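Local coordinates for protein acinetobacter secreted protease CpaA (Acinetobacter nosocomialis M2, PDB 6O38) that acts as a zinc metalloprotease secreted through the type II system, and forms a complex with its chaperone CpaB, at residues 265-269 against 280-284; 222-228 against 247-253; 50-54 against 74-78. All blocks are in the same frame, centred on the assembly; numbering follows the deposited sequence.

Interaction 1: residues 265-269 against 280-284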
loop_
_atom_site.group_PDB
_atom_site.type_symbol
_atom_site.label_atom_id
_atom_site.label_comp_id
_atom_site.label_asym_id
_atom_site.label_seq_id
_atom_site.Cartn_x
_atom_site.Cartn_y
_atom_site.Cartn_z
ATOM N N ASP A 265 19.567 -1.088 -6.171
ATOM C CA ASP A 265 18.979 -1.091 -4.840
ATOM C C ASP A 265 18.555 0.315 -4.422
ATOM O O ASP A 265 19.052 1.326 -4.929
ATOM C CB ASP A 265 19.961 -1.658 -3.813
ATOM C CG ASP A 265 20.074 -3.167 -3.882
ATOM O OD1 ASP A 265 19.373 -3.783 -4.714
ATOM O OD2 ASP A 265 20.860 -3.739 -3.097
ATOM N N GLN A 266 17.618 0.366 -3.478
ATOM C CA GLN A 266 17.149 1.624 -2.911
ATOM C C GLN A 266 16.819 1.424 -1.440
ATOM O O GLN A 266 16.118 0.473 -1.082
ATOM C CB GLN A 266 15.926 2.154 -3.669
ATOM C CG GLN A 266 15.458 3.520 -3.196
ATOM C CD GLN A 266 14.313 4.069 -4.023
ATOM O OE1 GLN A 266 14.488 4.413 -5.191
ATOM N NE2 GLN A 266 13.127 4.132 -3.427
ATOM N N TYR A 267 17.322 2.325 -0.600
ATOM C CA TYR A 267 17.025 2.342 0.824
ATOM C C TYR A 267 16.394 3.676 1.190
ATOM O O TYR A 267 16.756 4.718 0.635
ATOM C CB TYR A 267 18.289 2.122 1.665
ATOM C CG TYR A 267 18.856 0.721 1.606
ATOM C CD1 TYR A 267 19.608 0.300 0.518
ATOM C CD2 TYR A 267 18.653 -0.173 2.648
ATOM C CE1 TYR A 267 20.133 -0.978 0.464
ATOM C CE2 TYR A 267 19.174 -1.453 2.605
ATOM C CZ TYR A 267 19.915 -1.849 1.511
ATOM O OH TYR A 267 20.433 -3.122 1.463
ATOM N N GLU A 268 15.453 3.642 2.131
ATOM C CA GLU A 268 14.797 4.844 2.624
ATOM C C GLU A 268 14.866 4.857 4.142
ATOM O O GLU A 268 14.568 3.847 4.789
ATOM C CB GLU A 268 13.341 4.919 2.153
ATOM C CG GLU A 268 12.742 6.315 2.212
ATOM C CD GLU A 268 11.342 6.375 1.633
ATOM O OE1 GLU A 268 10.686 7.431 1.765
ATOM O OE2 GLU A 268 10.895 5.367 1.046
ATOM N N PHE A 269 15.252 5.998 4.705
ATOM C CA PHE A 269 15.389 6.152 6.144
ATOM C C PHE A 269 14.554 7.335 6.605
ATOM O O PHE A 269 14.361 8.305 5.868
ATOM C CB PHE A 269 16.854 6.359 6.561
ATOM C CG PHE A 269 17.775 5.258 6.117
ATOM C CD1 PHE A 269 18.309 5.255 4.839
ATOM C CD2 PHE A 269 18.103 4.224 6.978
ATOM C CE1 PHE A 269 19.155 4.243 4.429
ATOM C CE2 PHE A 269 18.947 3.210 6.574
ATOM C CZ PHE A 269 19.474 3.219 5.298
ATOM N N LEU A 280 14.518 2.486 9.604
ATOM C CA LEU A 280 14.579 1.893 8.272
ATOM C C LEU A 280 13.163 1.557 7.821
ATOM O O LEU A 280 12.523 0.657 8.376
ATOM C CB LEU A 280 15.466 0.651 8.277
ATOM C CG LEU A 280 15.517 -0.147 6.974
ATOM C CD1 LEU A 280 16.140 0.679 5.860
ATOM C CD2 LEU A 280 16.276 -1.452 7.168
ATOM N N ILE A 281 12.669 2.278 6.816
ATOM C CA ILE A 281 11.292 2.124 6.356
ATOM C C ILE A 281 11.190 1.482 4.980
ATOM O O ILE A 281 10.074 1.129 4.565
ATOM C CB ILE A 281 10.541 3.473 6.362
ATOM C CG1 ILE A 281 11.227 4.472 5.429
ATOM C CG2 ILE A 281 10.456 4.027 7.775
ATOM C CD1 ILE A 281 10.545 5.821 5.377
ATOM N N SER A 282 12.299 1.315 4.262
ATOM C CA SER A 282 12.262 0.677 2.952
ATOM C C SER A 282 13.641 0.116 2.643
ATOM O O SER A 282 14.643 0.828 2.770
ATOM C CB SER A 282 11.827 1.670 1.867
ATOM O OG SER A 282 11.973 1.114 0.571
ATOM N N SER A 283 13.687 -1.147 2.230
ATOM C CA SER A 283 14.937 -1.832 1.937
ATOM C C SER A 283 14.667 -2.928 0.917
ATOM O O SER A 283 13.543 -3.436 0.844
ATOM C CB SER A 283 15.558 -2.429 3.209
ATOM O OG SER A 283 14.638 -3.271 3.879
ATOM N N PRO A 284 15.666 -3.310 0.125
ATOM C CA PRO A 284 15.433 -4.316 -0.918
ATOM C C PRO A 284 15.257 -5.713 -0.344
ATOM O O PRO A 284 15.658 -6.017 0.782
ATOM C CB PRO A 284 16.699 -4.236 -1.783
ATOM C CG PRO A 284 17.352 -2.940 -1.417
ATOM C CD PRO A 284 17.000 -2.702 0.013
#
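Pro-284 lays its CD over one face of the Tyr-267 ring: Pro-284 CD is 3.6 Å from the ring centroid and 18° off the ring normal, a CH-pi contact, with Tyr-267 CZ to Pro-284 CD as close as 3.4 Å. At the edge of the same ring, Leu-280 CD1 is 4.2 Å from Tyr-267 CD2, and it also meets Phe-269 CE2 at 3.8 Å, so one leucine methyl touches both aromatics. The Tyr-267 hydroxyl is bonded to the carbonyl of Thr-260.

The backbones belong to the antiparallel hairpin of strands 266-272 and 277-288. Glu-268 N donates to Ser-282 O at 3.0 Å and 165°, and the same oxygen receives a CA-H...O contact from Tyr-267 CA at 3.4 Å. In return, Glu-268 O accepts from Ile-281 N at 3.2 Å and, weakly, from Ser-282 N at 3.4 Å and 139°. Two consecutive residues thus face one carbonyl: a classic beta bulge, with Ile-281 at phi/psi of -110/-10 and the register slipping by one before the Phe-269 and Leu-280 pair. The axes of the short strand segments make an angle of 135°, antiparallel with a marked twist.

On the other face, Glu-268 CB and Ser-282 CB are 3.6 Å apart. Glu-268 OE1 forms a salt bridge with Arg-235, while Ser-282 OG is hydrogen-bonded to Asn-124 and Asp-122 of the chaperone CpaB. The hairpin is therefore two-sided in chemistry: Tyr-267, Phe-269 and Leu-280 form apolar contacts on one face, and the Glu-268 and Ser-282 face offers polar groups, some of which CpaB engages.

Interaction 2: residues 222-228 against 247-253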
loop_
_atom_site.group_PDB
_atom_site.type_symbol
_atom_site.label_atom_id
_atom_site.label_comp_id
_atom_site.label_asym_id
_atom_site.label_seq_id
_atom_site.Cartn_x
_atom_site.Cartn_y
_atom_site.Cartn_z
ATOM N N SER A 222 32.818 3.669 -0.879
ATOM C CA SER A 222 32.721 2.294 -0.403
ATOM C C SER A 222 31.751 2.147 0.761
ATOM O O SER A 222 31.181 1.067 0.952
ATOM C CB SER A 222 34.099 1.782 0.011
ATOM O OG SER A 222 34.377 2.131 1.355
ATOM N N ASN A 223 31.546 3.207 1.539
ATOM C CA ASN A 223 30.638 3.148 2.673
ATOM C C ASN A 223 30.130 4.550 2.966
ATOM O O ASN A 223 30.757 5.547 2.595
ATOM C CB ASN A 223 31.312 2.538 3.908
ATOM C CG ASN A 223 32.443 3.394 4.437
ATOM O OD1 ASN A 223 32.273 4.143 5.400
ATOM N ND2 ASN A 223 33.610 3.288 3.810
ATOM N N PHE A 224 28.982 4.616 3.636
ATOM C CA PHE A 224 28.300 5.879 3.867
ATOM C C PHE A 224 27.644 5.863 5.239
ATOM O O PHE A 224 27.037 4.862 5.634
ATOM C CB PHE A 224 27.252 6.144 2.779
ATOM C CG PHE A 224 26.592 7.483 2.891
ATOM C CD1 PHE A 224 27.210 8.614 2.385
ATOM C CD2 PHE A 224 25.353 7.614 3.494
ATOM C CE1 PHE A 224 26.609 9.852 2.485
ATOM C CE2 PHE A 224 24.745 8.850 3.595
ATOM C CZ PHE A 224 25.376 9.970 3.091
ATOM N N THR A 225 27.767 6.976 5.959
ATOM C CA THR A 225 27.222 7.119 7.303
ATOM C C THR A 225 26.155 8.205 7.309
ATOM O O THR A 225 26.406 9.330 6.863
ATOM C CB THR A 225 28.323 7.459 8.313
ATOM O OG1 THR A 225 29.341 6.451 8.272
ATOM C CG2 THR A 225 27.751 7.539 9.720
ATOM N N LEU A 226 24.971 7.864 7.816
ATOM C CA LEU A 226 23.890 8.825 7.942
ATOM C C LEU A 226 24.210 9.862 9.018
ATOM O O LEU A 226 25.071 9.640 9.873
ATOM C CB LEU A 226 22.583 8.109 8.277
ATOM C CG LEU A 226 22.025 7.124 7.248
ATOM C CD1 LEU A 226 20.549 6.877 7.507
ATOM C CD2 LEU A 226 22.240 7.631 5.830
ATOM N N PRO A 227 23.534 11.014 8.988
ATOM C CA PRO A 227 23.728 12.005 10.053
ATOM C C PRO A 227 23.341 11.444 11.412
ATOM O O PRO A 227 22.530 10.522 11.523
ATOM C CB PRO A 227 22.803 13.157 9.641
ATOM C CG PRO A 227 22.637 13.002 8.173
ATOM C CD PRO A 227 22.669 11.527 7.912
ATOM N N THR A 228 23.938 12.018 12.458
ATOM C CA THR A 228 23.642 11.588 13.817
ATOM C C THR A 228 22.293 12.099 14.299
ATOM O O THR A 228 21.696 11.495 15.198
ATOM C CB THR A 228 24.726 12.086 14.772
ATOM O OG1 THR A 228 25.314 13.276 14.236
ATOM C CG2 THR A 228 25.821 11.045 14.902
ATOM N N LYS A 247 28.352 -0.181 1.100
ATOM C CA LYS A 247 27.767 -0.518 2.390
ATOM C C LYS A 247 27.228 0.739 3.060
ATOM O O LYS A 247 27.942 1.739 3.177
ATOM C CB LYS A 247 28.797 -1.209 3.286
ATOM C CG LYS A 247 28.317 -1.489 4.699
ATOM C CD LYS A 247 29.421 -2.121 5.533
ATOM C CE LYS A 247 28.904 -2.559 6.893
ATOM N NZ LYS A 247 29.878 -3.427 7.611
ATOM N N ILE A 248 25.973 0.689 3.490
ATOM C CA ILE A 248 25.407 1.726 4.345
ATOM C C ILE A 248 25.680 1.342 5.794
ATOM O O ILE A 248 25.204 0.306 6.270
ATOM C CB ILE A 248 23.903 1.908 4.093
ATOM C CG1 ILE A 248 23.646 2.303 2.639
ATOM C CG2 ILE A 248 23.328 2.955 5.036
ATOM C CD1 ILE A 248 22.196 2.196 2.227
ATOM N N ASN A 249 26.455 2.171 6.488
ATOM C CA ASN A 249 26.836 1.870 7.861
ATOM C C ASN A 249 25.615 1.881 8.772
ATOM O O ASN A 249 24.687 2.675 8.589
ATOM C CB ASN A 249 27.875 2.876 8.353
ATOM C CG ASN A 249 29.163 2.819 7.553
ATOM O OD1 ASN A 249 29.606 1.745 7.144
ATOM N ND2 ASN A 249 29.771 3.977 7.324
ATOM N N ASN A 250 25.615 0.981 9.756
ATOM C CA ASN A 250 24.479 0.831 10.658
ATOM C C ASN A 250 24.438 1.883 11.758
ATOM O O ASN A 250 23.429 1.965 12.468
ATOM C CB ASN A 250 24.486 -0.564 11.288
ATOM C CG ASN A 250 24.161 -1.657 10.289
ATOM O OD1 ASN A 250 25.050 -2.202 9.636
ATOM N ND2 ASN A 250 22.879 -1.979 10.161
ATOM N N THR A 251 25.495 2.676 11.925
ATOM C CA THR A 251 25.503 3.691 12.971
ATOM C C THR A 251 24.410 4.723 12.722
ATOM O O THR A 251 24.130 5.092 11.577
ATOM C CB THR A 251 26.869 4.375 13.045
ATOM O OG1 THR A 251 27.257 4.820 11.739
ATOM C CG2 THR A 251 27.920 3.416 13.586
ATOM N N ASN A 252 23.776 5.167 13.808
ATOM C CA ASN A 252 22.658 6.107 13.834
ATOM C C ASN A 252 21.381 5.522 13.242
ATOM O O ASN A 252 20.376 6.235 13.150
ATOM C CB ASN A 252 22.979 7.428 13.118
ATOM C CG ASN A 252 24.279 8.046 13.594
ATOM O OD1 ASN A 252 24.563 8.076 14.791
ATOM N ND2 ASN A 252 25.079 8.539 12.655
ATOM N N VAL A 253 21.381 4.253 12.839
ATOM C CA VAL A 253 20.215 3.600 12.260
ATOM C C VAL A 253 19.680 2.589 13.265
ATOM O O VAL A 253 20.455 1.910 13.948
ATOM C CB VAL A 253 20.561 2.918 10.921
ATOM C CG1 VAL A 253 19.314 2.330 10.276
ATOM C CG2 VAL A 253 21.242 3.904 9.984
HETATM O O HOH W 1 24.954 5.271 9.029
#
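Asn-249, with chi1 at -63° (m), swings its amide across to the other segment, where ND2 donates both to Thr-225 OG1 at 2.7 Å and to Asn-223 OD1 at 3.2 Å. The receiving conformers fit this: Asn-223 is p and Thr-225 is m, which puts their two oxygens within reach of one nitrogen, while Asn-223 ND2 turns back to Ser-222 OG at 2.8 Å. Asn-252 is also m; its ND2 bonds Leu-226 O at 3.0 Å. Its phi/psi of 68/3 suits the third position of the type II turn from Asn-250 to Val-253, which Val-253 N to Asn-250 O closes at 3.1 Å. Water 1 bridges the segments, accepting from Leu-226 N and donating to Asn-249 O and Thr-251 O, where no direct backbone bond joins these groups.

Leu-226 (m, t) brings CD1 to 3.9 Å from CG2 of Val-253 (t). Phe-224, in the t rotamer, turns its ring away from 247-253 and packs on Ile-238 and on Val-196 and Ile-199 of helix 196-199.

The backbone bonds run Lys-247 N to Ser-222 O at 3.1 Å, Phe-224 N to Lys-247 O at 3.1 Å and Asn-249 N to Phe-224 O at 2.9 Å. That pattern marks a short parallel pairing, part of the three-stranded sheet that packs against strands 235-240 and 266-272 in a StcE-type beta-sandwich domain.

Interaction 3: residues 50-54 against 74-78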
loop_
_atom_site.group_PDB
_atom_site.type_symbol
_atom_site.label_atom_id
_atom_site.label_comp_id
_atom_site.label_asym_id
_atom_site.label_seq_id
_atom_site.Cartn_x
_atom_site.Cartn_y
_atom_site.Cartn_z
ATOM N N ILE A 50 -11.079 25.376 -16.414
ATOM C CA ILE A 50 -12.105 24.473 -15.903
ATOM C C ILE A 50 -12.818 25.164 -14.749
ATOM O O ILE A 50 -12.185 25.546 -13.757
ATOM C CB ILE A 50 -11.508 23.131 -15.455
ATOM C CG1 ILE A 50 -10.742 22.473 -16.604
ATOM C CG2 ILE A 50 -12.602 22.206 -14.946
ATOM C CD1 ILE A 50 -10.070 21.171 -16.221
ATOM N N ARG A 51 -14.132 25.325 -14.879
ATOM C CA ARG A 51 -14.973 25.870 -13.826
ATOM C C ARG A 51 -16.007 24.830 -13.417
ATOM O O ARG A 51 -16.381 23.960 -14.208
ATOM C CB ARG A 51 -15.681 27.155 -14.273
ATOM C CG ARG A 51 -14.758 28.335 -14.515
ATOM C CD ARG A 51 -15.555 29.568 -14.915
ATOM N NE ARG A 51 -14.704 30.736 -15.124
ATOM C CZ ARG A 51 -15.157 31.931 -15.490
ATOM N NH1 ARG A 51 -14.313 32.939 -15.660
ATOM N NH2 ARG A 51 -16.456 32.118 -15.691
ATOM N N SER A 52 -16.471 24.928 -12.173
ATOM C CA SER A 52 -17.446 23.976 -11.660
ATOM C C SER A 52 -18.379 24.665 -10.677
ATOM O O SER A 52 -17.922 25.330 -9.744
ATOM C CB SER A 52 -16.754 22.790 -10.980
ATOM O OG SER A 52 -17.704 21.909 -10.404
ATOM N N SER A 53 -19.683 24.501 -10.899
ATOM C CA SER A 53 -20.703 24.914 -9.944
ATOM C C SER A 53 -21.582 23.745 -9.520
ATOM O O SER A 53 -22.629 23.960 -8.899
ATOM C CB SER A 53 -21.566 26.037 -10.528
ATOM O OG SER A 53 -22.294 25.588 -11.658
ATOM N N ALA A 54 -21.180 22.517 -9.838
ATOM C CA ALA A 54 -21.983 21.344 -9.538
ATOM C C ALA A 54 -21.817 20.925 -8.083
ATOM O O ALA A 54 -20.774 21.153 -7.461
ATOM C CB ALA A 54 -21.598 20.182 -10.454
ATOM N N ILE A 74 -11.815 18.674 -8.052
ATOM C CA ILE A 74 -12.528 19.859 -8.513
ATOM C C ILE A 74 -13.825 19.972 -7.724
ATOM O O ILE A 74 -14.662 19.063 -7.758
ATOM C CB ILE A 74 -12.804 19.797 -10.023
ATOM C CG1 ILE A 74 -11.491 19.773 -10.809
ATOM C CG2 ILE A 74 -13.661 20.973 -10.456
ATOM C CD1 ILE A 74 -11.678 19.719 -12.310
ATOM N N ASN A 75 -13.991 21.084 -7.017
ATOM C CA ASN A 75 -15.181 21.344 -6.221
ATOM C C ASN A 75 -15.945 22.531 -6.792
ATOM O O ASN A 75 -15.476 23.237 -7.688
ATOM C CB ASN A 75 -14.811 21.601 -4.756
ATOM C CG ASN A 75 -14.127 20.414 -4.109
ATOM O OD1 ASN A 75 -14.773 19.428 -3.754
ATOM N ND2 ASN A 75 -12.812 20.504 -3.949
ATOM N N SER A 76 -17.146 22.741 -6.257
ATOM C CA SER A 76 -17.974 23.863 -6.678
ATOM C C SER A 76 -17.303 25.174 -6.288
ATOM O O SER A 76 -17.003 25.402 -5.110
ATOM C CB SER A 76 -19.362 23.759 -6.050
ATOM O OG SER A 76 -20.183 24.846 -6.438
ATOM N N GLY A 77 -17.064 26.035 -7.276
ATOM C CA GLY A 77 -16.398 27.301 -7.060
ATOM C C GLY A 77 -14.942 27.329 -7.472
ATOM O O GLY A 77 -14.341 28.410 -7.483
ATOM N N ASP A 78 -14.361 26.181 -7.807
ATOM C CA ASP A 78 -12.972 26.127 -8.239
ATOM C C ASP A 78 -12.832 26.613 -9.677
ATOM O O ASP A 78 -13.718 26.417 -10.514
ATOM C CB ASP A 78 -12.422 24.705 -8.116
ATOM C CG ASP A 78 -12.022 24.353 -6.696
ATOM O OD1 ASP A 78 -11.641 25.271 -5.940
ATOM O OD2 ASP A 78 -12.083 23.158 -6.336
#
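A type II beta turn, Asn-75 to Asp-78, links strand 71-74 to strand 79-85 in a StcE-type beta-sandwich domain, and here it docks on the end of strand 47-52. Its angles support the assignment: Ser-76 at -65/123 and Gly-77 at 102/-9, a conformation in which a CB would press on the preceding carbonyl oxygen and which therefore calls for glycine.

Among hydrogen bonds, one crosses between the segments, from Gly-77 N to Ser-52 O at 2.7 Å and 177°, almost perfectly linear. Two more hold the turn together: Asp-78 N to Asn-75 O at 3.2 Å, and Asn-75 N to the carboxylate atom Asp-78 OD2 at 2.9 Å, so backbone and side chain of Asp-78 both close on Asn-75. Asp-78 OD2 also bonds Thr-115, and the Asn-75 side chain reaches Lys-73, Ser-57 and Thr-115.

CA-H...O contacts come next. Ser-52 O takes a second contact from Ser-76 CA at 3.4 Å with an angle of 140° at H, and Asp-78 O receives Arg-51 CA at 3.6 Å and 158°. The Arg-51 side chain leads away from the turn to a salt bridge with Glu-24.

Apolar packing occupies the inward side. Ile-50 and Ile-74 both point their CA-to-CB bonds toward the opposite segment, and both also touch Leu-60 of strand 58-61; Ile-50 CG2 lies 3.7 Å from Ile-74 CD1. Beside them the small Ser-52 fits closely, its CB 3.6 Å from both Ile-74 CG2 and Asn-75 O.

In the fold
Interactions 1 and 2 belong to one beta-sandwich domain, their centres about 13 Å apart, and share an apolar core: Phe-269 CG meets Leu-226 CD1 at 3.5 Å, and Tyr-267 CD1 meets Ile-248 CD1 at 3.6 Å. Interaction 1 has no exposed residue and reaches CpaB; interaction 2, with four exposed residues, adds asparagine amide bonds and a bridging water to its backbone pairing. Interaction 3 lies in another such repeat, its centre about 40 Å from interaction 1, yet both reach the same sheet. It too is mixed: Ile-50, Ser-52 and Ile-74 are buried, Ser-76 and Gly-77 exposed. Antiparallel bulge, parallel pairing and strand-to-turn docking are three backbone solutions, the last crossed by a single hydrogen bond.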